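Local coordinates for tryptophan halogenase (Shewanella frigidimarina, PDB 2PYX), which probably acts as a flavin-dependent tryptophan halogenase, an FAD-binding enzyme assigned to the monooxygenases, at residues A[74-78]-A[159-163]; A[249-253]-A[422-426]; A[405-410]-A[431-436]. Residues are numbered along the deposited sequence.

Contact 1 (A[74-78]-A[159-163])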
loop_
_atom_site.group_PDB
_atom_site.type_symbol
_atom_site.label_atom_id
_atom_site.label_comp_id
_atom_site.label_asym_id
_atom_site.label_seq_id
_atom_site.Cartn_x
_atom_site.Cartn_y
_atom_site.Cartn_z
ATOM N N GLY A 74 6.513 -6.445 17.222
ATOM C CA GLY A 74 7.698 -6.590 18.034
ATOM C C GLY A 74 8.961 -6.893 17.265
ATOM O O GLY A 74 9.914 -7.466 17.823
ATOM N N ILE A 75 8.983 -6.526 15.987
ATOM C CA ILE A 75 10.132 -6.723 15.106
ATOM C C ILE A 75 11.094 -5.542 15.242
ATOM O O ILE A 75 10.687 -4.364 15.282
ATOM C CB ILE A 75 9.684 -6.869 13.613
ATOM C CG1 ILE A 75 8.678 -8.012 13.442
ATOM C CG2 ILE A 75 10.896 -7.078 12.708
ATOM C CD1 ILE A 75 9.105 -9.305 13.919
ATOM N N ASP A 76 12.378 -5.879 15.366
ATOM C CA ASP A 76 13.456 -4.902 15.415
ATOM C C ASP A 76 13.711 -4.382 13.986
ATOM O O ASP A 76 13.784 -5.161 13.040
ATOM C CB ASP A 76 14.683 -5.601 16.014
ATOM C CG ASP A 76 15.921 -4.736 16.030
ATOM O OD1 ASP A 76 16.503 -4.477 14.946
ATOM O OD2 ASP A 76 16.347 -4.356 17.147
ATOM N N GLU A 77 13.846 -3.063 13.830
ATOM C CA GLU A 77 13.964 -2.482 12.503
ATOM C C GLU A 77 15.215 -2.949 11.802
ATOM O O GLU A 77 15.231 -3.147 10.582
ATOM C CB GLU A 77 13.937 -0.950 12.517
ATOM C CG GLU A 77 13.680 -0.418 11.093
ATOM C CD GLU A 77 13.560 1.100 10.986
ATOM O OE1 GLU A 77 14.092 1.836 11.846
ATOM O OE2 GLU A 77 12.903 1.602 10.029
ATOM N N ASN A 78 16.311 -3.081 12.554
ATOM C CA ASN A 78 17.543 -3.555 11.914
ATOM C C ASN A 78 17.374 -4.983 11.388
ATOM O O ASN A 78 17.775 -5.289 10.258
ATOM C CB ASN A 78 18.739 -3.452 12.865
ATOM C CG ASN A 78 18.960 -2.037 13.360
ATOM O OD1 ASN A 78 18.911 -1.081 12.580
ATOM N ND2 ASN A 78 19.230 -1.894 14.667
ATOM N N THR A 159 19.369 8.143 14.257
ATOM C CA THR A 159 17.951 8.152 14.526
ATOM C C THR A 159 17.453 6.786 15.041
ATOM O O THR A 159 17.869 5.733 14.560
ATOM C CB THR A 159 17.171 8.518 13.258
ATOM O OG1 THR A 159 17.702 9.741 12.719
ATOM C CG2 THR A 159 15.703 8.713 13.556
ATOM N N ALA A 160 16.553 6.817 16.012
ATOM C CA ALA A 160 16.023 5.608 16.640
ATOM C C ALA A 160 15.242 4.753 15.653
ATOM O O ALA A 160 14.696 5.279 14.666
ATOM C CB ALA A 160 15.130 5.987 17.804
ATOM N N GLN A 161 15.187 3.453 15.930
ATOM C CA GLN A 161 14.342 2.543 15.138
ATOM C C GLN A 161 12.947 3.108 15.006
ATOM O O GLN A 161 12.323 3.516 16.002
ATOM C CB GLN A 161 14.265 1.181 15.800
ATOM C CG GLN A 161 15.551 0.439 15.727
ATOM C CD GLN A 161 15.476 -0.942 16.329
ATOM O OE1 GLN A 161 14.457 -1.628 16.239
ATOM N NE2 GLN A 161 16.592 -1.370 16.944
ATOM N N TYR A 162 12.477 3.123 13.763
ATOM C CA TYR A 162 11.098 3.488 13.393
ATOM C C TYR A 162 10.806 4.999 13.515
ATOM O O TYR A 162 9.727 5.464 13.155
ATOM C CB TYR A 162 10.064 2.630 14.118
ATOM C CG TYR A 162 10.220 1.159 13.851
ATOM C CD1 TYR A 162 10.148 0.649 12.566
ATOM C CD2 TYR A 162 10.448 0.249 14.899
ATOM C CE1 TYR A 162 10.259 -0.704 12.324
ATOM C CE2 TYR A 162 10.593 -1.098 14.663
ATOM C CZ TYR A 162 10.516 -1.576 13.362
ATOM O OH TYR A 162 10.652 -2.904 13.079
ATOM N N HIS A 163 11.755 5.765 14.040
ATOM C CA HIS A 163 11.662 7.216 14.028
ATOM C C HIS A 163 12.214 7.785 12.749
ATOM O O HIS A 163 12.869 7.079 11.976
ATOM C CB HIS A 163 12.354 7.827 15.255
ATOM C CG HIS A 163 11.605 7.586 16.519
ATOM N ND1 HIS A 163 10.959 8.599 17.193
ATOM C CD2 HIS A 163 11.335 6.445 17.196
ATOM C CE1 HIS A 163 10.353 8.094 18.253
ATOM N NE2 HIS A 163 10.558 6.789 18.276
#
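This is a polar contact between a helix start and a beta turn. Residues 74-76 link helix 65-73 to helix 77-83, whose first two residues complete the segment, and residues 159-163 belong to the long loop that precedes strand 169-172. Gly74, with positive phi, closes the first helix as the C-prime residue of a Schellman motif; Asp76 then N-caps the next, and its OD1 accepts a weak bond from Asn78 N at 2.8 Å. Facing this corner, Ala160 to His163 make a type II turn, closed by His163 N to Ala160 O at 3.0 Å. The two central residues of the turn carry the contact. Gln161 bridges the cap with both ends of its carboxamide: OE1 accepts from Glu77 N at 2.9 Å, while NE2 donates to Asp76 OD2 at 3.0 Å. Tyr162, whose phi is positive, turns its backbone amide to Glu77, with N to OE1 of 2.8 Å, and reaches over with its ring so that OH donates to Ile75 O at 2.6 Å. Between these two bonds, Glu77 CB lies over the ring face of Tyr162 in a CH-pi contact, 3.8 Å from the centroid. The Glu77 carboxylate is shared further: OE2 is hydrogen-bonded to the hydroxyls of Tyr168 and Tyr170, and OE1 has a salt bridge to Lys155. Backbone groups at and just before the helix start, Glu77 N and Ile75 O, are thus met by side chains of a loop some 80 residues later, so the interlock rests on matched donors and acceptors more than on apolar burial.

Contact 2 (A[249-253]-A[422-426])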
loop_
_atom_site.group_PDB
_atom_site.type_symbol
_atom_site.label_atom_id
_atom_site.label_comp_id
_atom_site.label_asym_id
_atom_site.label_seq_id
_atom_site.Cartn_x
_atom_site.Cartn_y
_atom_site.Cartn_z
ATOM N N SER A 249 -13.860 -1.552 -15.343
ATOM C CA SER A 249 -14.474 -0.521 -16.195
ATOM C C SER A 249 -14.036 0.902 -15.804
ATOM O O SER A 249 -14.254 1.874 -16.537
ATOM C CB SER A 249 -16.001 -0.639 -16.219
ATOM O OG SER A 249 -16.537 -0.220 -15.011
ATOM N N VAL A 250 -13.402 1.001 -14.630
ATOM C CA VAL A 250 -12.797 2.228 -14.157
ATOM C C VAL A 250 -11.299 2.287 -14.472
ATOM O O VAL A 250 -10.811 3.272 -14.995
ATOM C CB VAL A 250 -13.005 2.389 -12.618
ATOM C CG1 VAL A 250 -12.323 3.649 -12.063
ATOM C CG2 VAL A 250 -14.465 2.427 -12.290
ATOM N N LEU A 251 -10.550 1.250 -14.102
ATOM C CA LEU A 251 -9.083 1.293 -14.190
ATOM C C LEU A 251 -8.507 0.678 -15.462
ATOM O O LEU A 251 -7.375 0.984 -15.789
ATOM C CB LEU A 251 -8.468 0.585 -12.998
ATOM C CG LEU A 251 -8.785 1.209 -11.640
ATOM C CD1 LEU A 251 -8.177 0.380 -10.526
ATOM C CD2 LEU A 251 -8.343 2.643 -11.552
ATOM N N PHE A 252 -9.260 -0.203 -16.117
ATOM C CA PHE A 252 -8.891 -0.864 -17.390
ATOM C C PHE A 252 -7.824 -1.939 -17.244
ATOM O O PHE A 252 -7.932 -2.981 -17.897
ATOM C CB PHE A 252 -8.430 0.107 -18.477
ATOM C CG PHE A 252 -9.346 1.247 -18.780
ATOM C CD1 PHE A 252 -10.707 1.225 -18.468
ATOM C CD2 PHE A 252 -8.842 2.354 -19.444
ATOM C CE1 PHE A 252 -11.498 2.331 -18.785
ATOM C CE2 PHE A 252 -9.628 3.402 -19.757
ATOM C CZ PHE A 252 -10.944 3.401 -19.445
ATOM N N ASN A 253 -6.800 -1.672 -16.448
ATOM C CA ASN A 253 -5.632 -2.564 -16.382
ATOM C C ASN A 253 -6.007 -3.901 -15.822
ATOM O O ASN A 253 -6.546 -3.994 -14.723
ATOM C CB ASN A 253 -4.530 -1.915 -15.575
ATOM C CG ASN A 253 -4.180 -0.591 -16.119
ATOM O OD1 ASN A 253 -3.904 -0.461 -17.342
ATOM N ND2 ASN A 253 -4.112 0.391 -15.264
ATOM N N TYR A 422 -5.870 4.681 -24.993
ATOM C CA TYR A 422 -5.904 4.307 -23.561
ATOM C C TYR A 422 -6.096 5.539 -22.673
ATOM O O TYR A 422 -6.972 5.570 -21.783
ATOM C CB TYR A 422 -4.618 3.594 -23.174
ATOM C CG TYR A 422 -4.478 3.237 -21.713
ATOM C CD1 TYR A 422 -4.994 2.053 -21.213
ATOM C CD2 TYR A 422 -3.754 4.053 -20.858
ATOM C CE1 TYR A 422 -4.795 1.664 -19.905
ATOM C CE2 TYR A 422 -3.569 3.716 -19.554
ATOM C CZ TYR A 422 -4.089 2.518 -19.067
ATOM O OH TYR A 422 -3.919 2.126 -17.770
ATOM N N TRP A 423 -5.312 6.580 -22.932
ATOM C CA TRP A 423 -5.345 7.768 -22.085
ATOM C C TRP A 423 -6.609 8.574 -22.346
ATOM O O TRP A 423 -7.228 9.127 -21.432
ATOM C CB TRP A 423 -4.032 8.579 -22.221
ATOM C CG TRP A 423 -2.912 7.818 -21.643
ATOM C CD1 TRP A 423 -2.050 6.969 -22.277
ATOM C CD2 TRP A 423 -2.541 7.753 -20.242
ATOM N NE1 TRP A 423 -1.173 6.411 -21.391
ATOM C CE2 TRP A 423 -1.462 6.867 -20.125
ATOM C CE3 TRP A 423 -3.014 8.392 -19.079
ATOM C CZ2 TRP A 423 -0.870 6.566 -18.899
ATOM C CZ3 TRP A 423 -2.391 8.109 -17.874
ATOM C CH2 TRP A 423 -1.323 7.228 -17.794
ATOM N N ARG A 424 -7.033 8.673 -23.625
ATOM C CA ARG A 424 -8.248 9.356 -23.941
ATOM C C ARG A 424 -9.438 8.659 -23.304
ATOM O O ARG A 424 -10.338 9.306 -22.794
ATOM C CB ARG A 424 -8.444 9.487 -25.477
ATOM C CG ARG A 424 -7.285 10.232 -26.181
ATOM C CD ARG A 424 -7.526 10.490 -27.702
ATOM N NE ARG A 424 -7.684 9.248 -28.488
ATOM C CZ ARG A 424 -6.723 8.650 -29.188
ATOM N NH1 ARG A 424 -5.486 9.125 -29.251
ATOM N NH2 ARG A 424 -7.014 7.552 -29.860
ATOM N N ASP A 425 -9.471 7.334 -23.377
ATOM C CA ASP A 425 -10.573 6.530 -22.794
ATOM C C ASP A 425 -10.686 6.756 -21.277
ATOM O O ASP A 425 -11.794 6.833 -20.765
ATOM C CB ASP A 425 -10.308 5.044 -23.015
ATOM C CG ASP A 425 -10.651 4.563 -24.390
ATOM O OD1 ASP A 425 -11.469 5.234 -25.094
ATOM O OD2 ASP A 425 -10.189 3.435 -24.710
ATOM N N HIS A 426 -9.546 6.968 -20.614
ATOM C CA HIS A 426 -9.549 7.175 -19.140
ATOM C C HIS A 426 -10.281 8.447 -18.725
ATOM O O HIS A 426 -10.645 8.555 -17.543
ATOM C CB HIS A 426 -8.120 7.210 -18.613
ATOM C CG HIS A 426 -7.651 5.910 -18.017
ATOM N ND1 HIS A 426 -8.266 5.337 -16.933
ATOM C CD2 HIS A 426 -6.633 5.077 -18.351
ATOM C CE1 HIS A 426 -7.642 4.207 -16.624
ATOM N NE2 HIS A 426 -6.635 4.028 -17.469
#
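A face-to-face stack of Phe252 on His426, within the tryptophan halogenase fold, sets the C-terminal exit of helix 248-251 against residues 422-426, on helix 421-425. Phe252 leaves helical geometry with a positive phi, and its CA-to-CB bond points toward 422-426. From there an m rotamer lays the ring on the imidazole, with centroids 4.1 Å apart and planes inclined by 28°. His426 meets it with a chi1 of -99°, between the usual wells; this setting also brings CE1 to 3.3 Å from Leu251 O, near the plane of the imidazole. The ring is held from outside the pair as well, since ND1 hydrogen-bonds Lys409 and Tyr412 stacks on it. Along the rest of the Phe252 ring, CE2 approaches Asp425 CB at 3.7 Å, and the backbone O of Tyr422 lies near the ring plane, 4.0 Å from CE2. Asp425 sends its carboxylate to Arg421, in a salt bridge, and to His303. Tyr422 adopts the t rotamer, which carries its ring alongside Phe252, with CE1 4.1 Å from Phe252 CD2, and its hydroxyl on to Asn253. The m rotamer of Asn253 turns the amide to meet it, and ND2 of the same group bonds to Glu358. The CA-to-CB bond of Leu251 points away from 422-426, and its side chain lies about 10 Å from that of Glu361, a predicted tryptophan-binding residue. The tightest link between the segments is the hydrogen bond from Tyr422 OH to Asn253 OD1, at 2.6 Å.

Contact 3 (A[405-410]-A[431-436])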
loop_
_atom_site.group_PDB
_atom_site.type_symbol
_atom_site.label_atom_id
_atom_site.label_comp_id
_atom_site.label_asym_id
_atom_site.label_seq_id
_atom_site.Cartn_x
_atom_site.Cartn_y
_atom_site.Cartn_z
ATOM N N ILE A 405 -10.325 3.343 -5.290
ATOM C CA ILE A 405 -10.643 3.362 -6.704
ATOM C C ILE A 405 -10.626 4.810 -7.228
ATOM O O ILE A 405 -10.063 5.136 -8.293
ATOM C CB ILE A 405 -11.953 2.650 -7.025
ATOM C CG1 ILE A 405 -11.887 1.169 -6.638
ATOM C CG2 ILE A 405 -12.288 2.803 -8.532
ATOM C CD1 ILE A 405 -10.756 0.424 -7.287
ATOM N N ASP A 406 -11.222 5.705 -6.455
ATOM C CA ASP A 406 -11.315 7.083 -6.887
ATOM C C ASP A 406 -9.931 7.732 -6.916
ATOM O O ASP A 406 -9.603 8.493 -7.833
ATOM C CB ASP A 406 -12.212 7.900 -5.935
ATOM C CG ASP A 406 -13.680 7.608 -6.115
ATOM O OD1 ASP A 406 -14.077 6.807 -7.000
ATOM O OD2 ASP A 406 -14.471 8.230 -5.326
ATOM N N PHE A 407 -9.125 7.459 -5.897
ATOM C CA PHE A 407 -7.793 8.061 -5.815
ATOM C C PHE A 407 -6.917 7.568 -6.971
ATOM O O PHE A 407 -6.221 8.354 -7.621
ATOM C CB PHE A 407 -7.125 7.800 -4.454
ATOM C CG PHE A 407 -5.783 8.478 -4.306
ATOM C CD1 PHE A 407 -5.628 9.818 -4.600
ATOM C CD2 PHE A 407 -4.672 7.761 -3.897
ATOM C CE1 PHE A 407 -4.379 10.448 -4.453
ATOM C CE2 PHE A 407 -3.440 8.381 -3.734
ATOM C CZ PHE A 407 -3.300 9.719 -4.019
ATOM N N LEU A 408 -6.927 6.260 -7.215
ATOM C CA LEU A 408 -6.160 5.723 -8.351
ATOM C C LEU A 408 -6.653 6.300 -9.653
ATOM O O LEU A 408 -5.878 6.770 -10.466
ATOM C CB LEU A 408 -6.231 4.211 -8.376
ATOM C CG LEU A 408 -5.181 3.505 -7.516
ATOM C CD1 LEU A 408 -5.139 3.956 -6.059
ATOM C CD2 LEU A 408 -5.340 1.988 -7.619
ATOM N N LYS A 409 -7.971 6.305 -9.851
ATOM C CA LYS A 409 -8.530 6.830 -11.107
ATOM C C LYS A 409 -8.148 8.293 -11.334
ATOM O O LYS A 409 -7.907 8.712 -12.480
ATOM C CB LYS A 409 -10.040 6.672 -11.109
ATOM C CG LYS A 409 -10.733 7.178 -12.383
ATOM C CD LYS A 409 -10.231 6.417 -13.661
ATOM C CE LYS A 409 -11.039 6.841 -14.873
ATOM N NZ LYS A 409 -10.937 5.878 -16.045
ATOM N N LEU A 410 -8.106 9.087 -10.261
ATOM C CA LEU A 410 -7.679 10.493 -10.347
ATOM C C LEU A 410 -6.363 10.645 -11.111
ATOM O O LEU A 410 -6.173 11.609 -11.823
ATOM C CB LEU A 410 -7.494 11.074 -8.922
ATOM C CG LEU A 410 -7.095 12.565 -8.840
ATOM C CD1 LEU A 410 -8.127 13.470 -9.412
ATOM C CD2 LEU A 410 -6.816 12.983 -7.375
ATOM N N SER A 431 -16.219 5.748 -17.404
ATOM C CA SER A 431 -15.134 5.111 -16.684
ATOM C C SER A 431 -14.796 5.824 -15.386
ATOM O O SER A 431 -13.895 5.384 -14.691
ATOM C CB SER A 431 -13.869 5.039 -17.570
ATOM O OG SER A 431 -13.177 6.279 -17.653
ATOM N N ILE A 432 -15.509 6.912 -15.075
ATOM C CA ILE A 432 -15.221 7.751 -13.906
ATOM C C ILE A 432 -16.326 7.574 -12.870
ATOM O O ILE A 432 -17.474 7.880 -13.168
ATOM C CB ILE A 432 -15.153 9.217 -14.276
ATOM C CG1 ILE A 432 -14.106 9.455 -15.376
ATOM C CG2 ILE A 432 -14.795 10.003 -12.995
ATOM C CD1 ILE A 432 -14.082 10.824 -15.968
ATOM N N PRO A 433 -15.983 7.054 -11.681
ATOM C CA PRO A 433 -17.032 6.918 -10.653
ATOM C C PRO A 433 -17.782 8.215 -10.369
ATOM O O PRO A 433 -17.176 9.264 -10.382
ATOM C CB PRO A 433 -16.275 6.391 -9.453
ATOM C CG PRO A 433 -15.073 5.690 -10.031
ATOM C CD PRO A 433 -14.706 6.503 -11.219
ATOM N N ASP A 434 -19.079 8.121 -10.099
ATOM C CA ASP A 434 -19.837 9.316 -9.829
ATOM C C ASP A 434 -19.241 10.093 -8.665
ATOM O O ASP A 434 -19.257 11.321 -8.684
ATOM C CB ASP A 434 -21.276 8.955 -9.446
ATOM C CG ASP A 434 -22.065 8.382 -10.572
ATOM O OD1 ASP A 434 -21.701 8.548 -11.756
ATOM O OD2 ASP A 434 -23.130 7.793 -10.229
ATOM N N SER A 435 -18.763 9.397 -7.635
ATOM C CA SER A 435 -18.170 10.083 -6.481
ATOM C C SER A 435 -16.971 10.939 -6.904
ATOM O O SER A 435 -16.789 12.099 -6.449
ATOM C CB SER A 435 -17.770 9.052 -5.418
ATOM O OG SER A 435 -17.007 8.016 -6.022
ATOM N N LEU A 436 -16.151 10.400 -7.800
ATOM C CA LEU A 436 -14.984 11.147 -8.295
ATOM C C LEU A 436 -15.412 12.261 -9.227
ATOM O O LEU A 436 -14.828 13.353 -9.211
ATOM C CB LEU A 436 -14.013 10.225 -9.023
ATOM C CG LEU A 436 -12.725 10.889 -9.543
ATOM C CD1 LEU A 436 -11.902 11.595 -8.461
ATOM C CD2 LEU A 436 -11.859 9.862 -10.227
#
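Two side-chain hydrogen bonds tie the long helix 383-413 to the start of helix 434-443: Ser435 OG donates to Asp406 OD2 at 2.6 Å, and Lys409 NZ donates to Ser431 OG at 2.8 Å. Together they pack the N-terminal end of helix 434-443, with the residues leading into it, against helix 383-413 of the tryptophan halogenase fold. Lys409 reaches Ser431 with a largely extended chain, bent at chi2, and its NZ is shared with Val250 O and His426 ND1, so the buried ammonium group gathers several parts of the fold. Ser431 OG in turn bonds to Glu428 O. Between the polar pairs lies Pro433, the N-cap residue of helix 434-443. Its CB sits 3.3 Å from Asp406 OD1, its CD 4.2 Å from Lys409 CG and its CG 4.3 Å from Ile405 CG2. Leu436, one turn further on, points at the long helix and packs between residues one helical turn apart: its CD2 is 3.6 Å from both Asp406 O and Lys409 CG. The aliphatic part of Lys409 therefore contributes to the apolar layer while its tip stays polar. Behind this layer Leu410 turns to helix 462-471, and its side chain lies about 8 Å from that of Glu361, predicted to bind tryptophan. Toward the second helix, Leu410 CD1 meets Leu436 CD1 at 4.3 Å.

Contact 1 closes along the chain before the others open and lies on the opposite side of the chain's centre, its centre 41 Å from that of contact 2 and 36 Å from that of contact 3. Contacts 2 and 3 form one neighbourhood, with centres 11 Å apart and segments that alternate along the chain: 249-253, 405-410, 422-426, 431-436. Helices 383-413 and 421-425 and the lead-in to helix 434-443 pack here against the end of helix 248-251, and Lys409 is shared by both contacts. This cluster lies near the predicted tryptophan-binding Glu361, which Phe407 touches; in contact 1 the side chain of Glu77 is about 11 Å from that of Lys89, the predicted active-site residue.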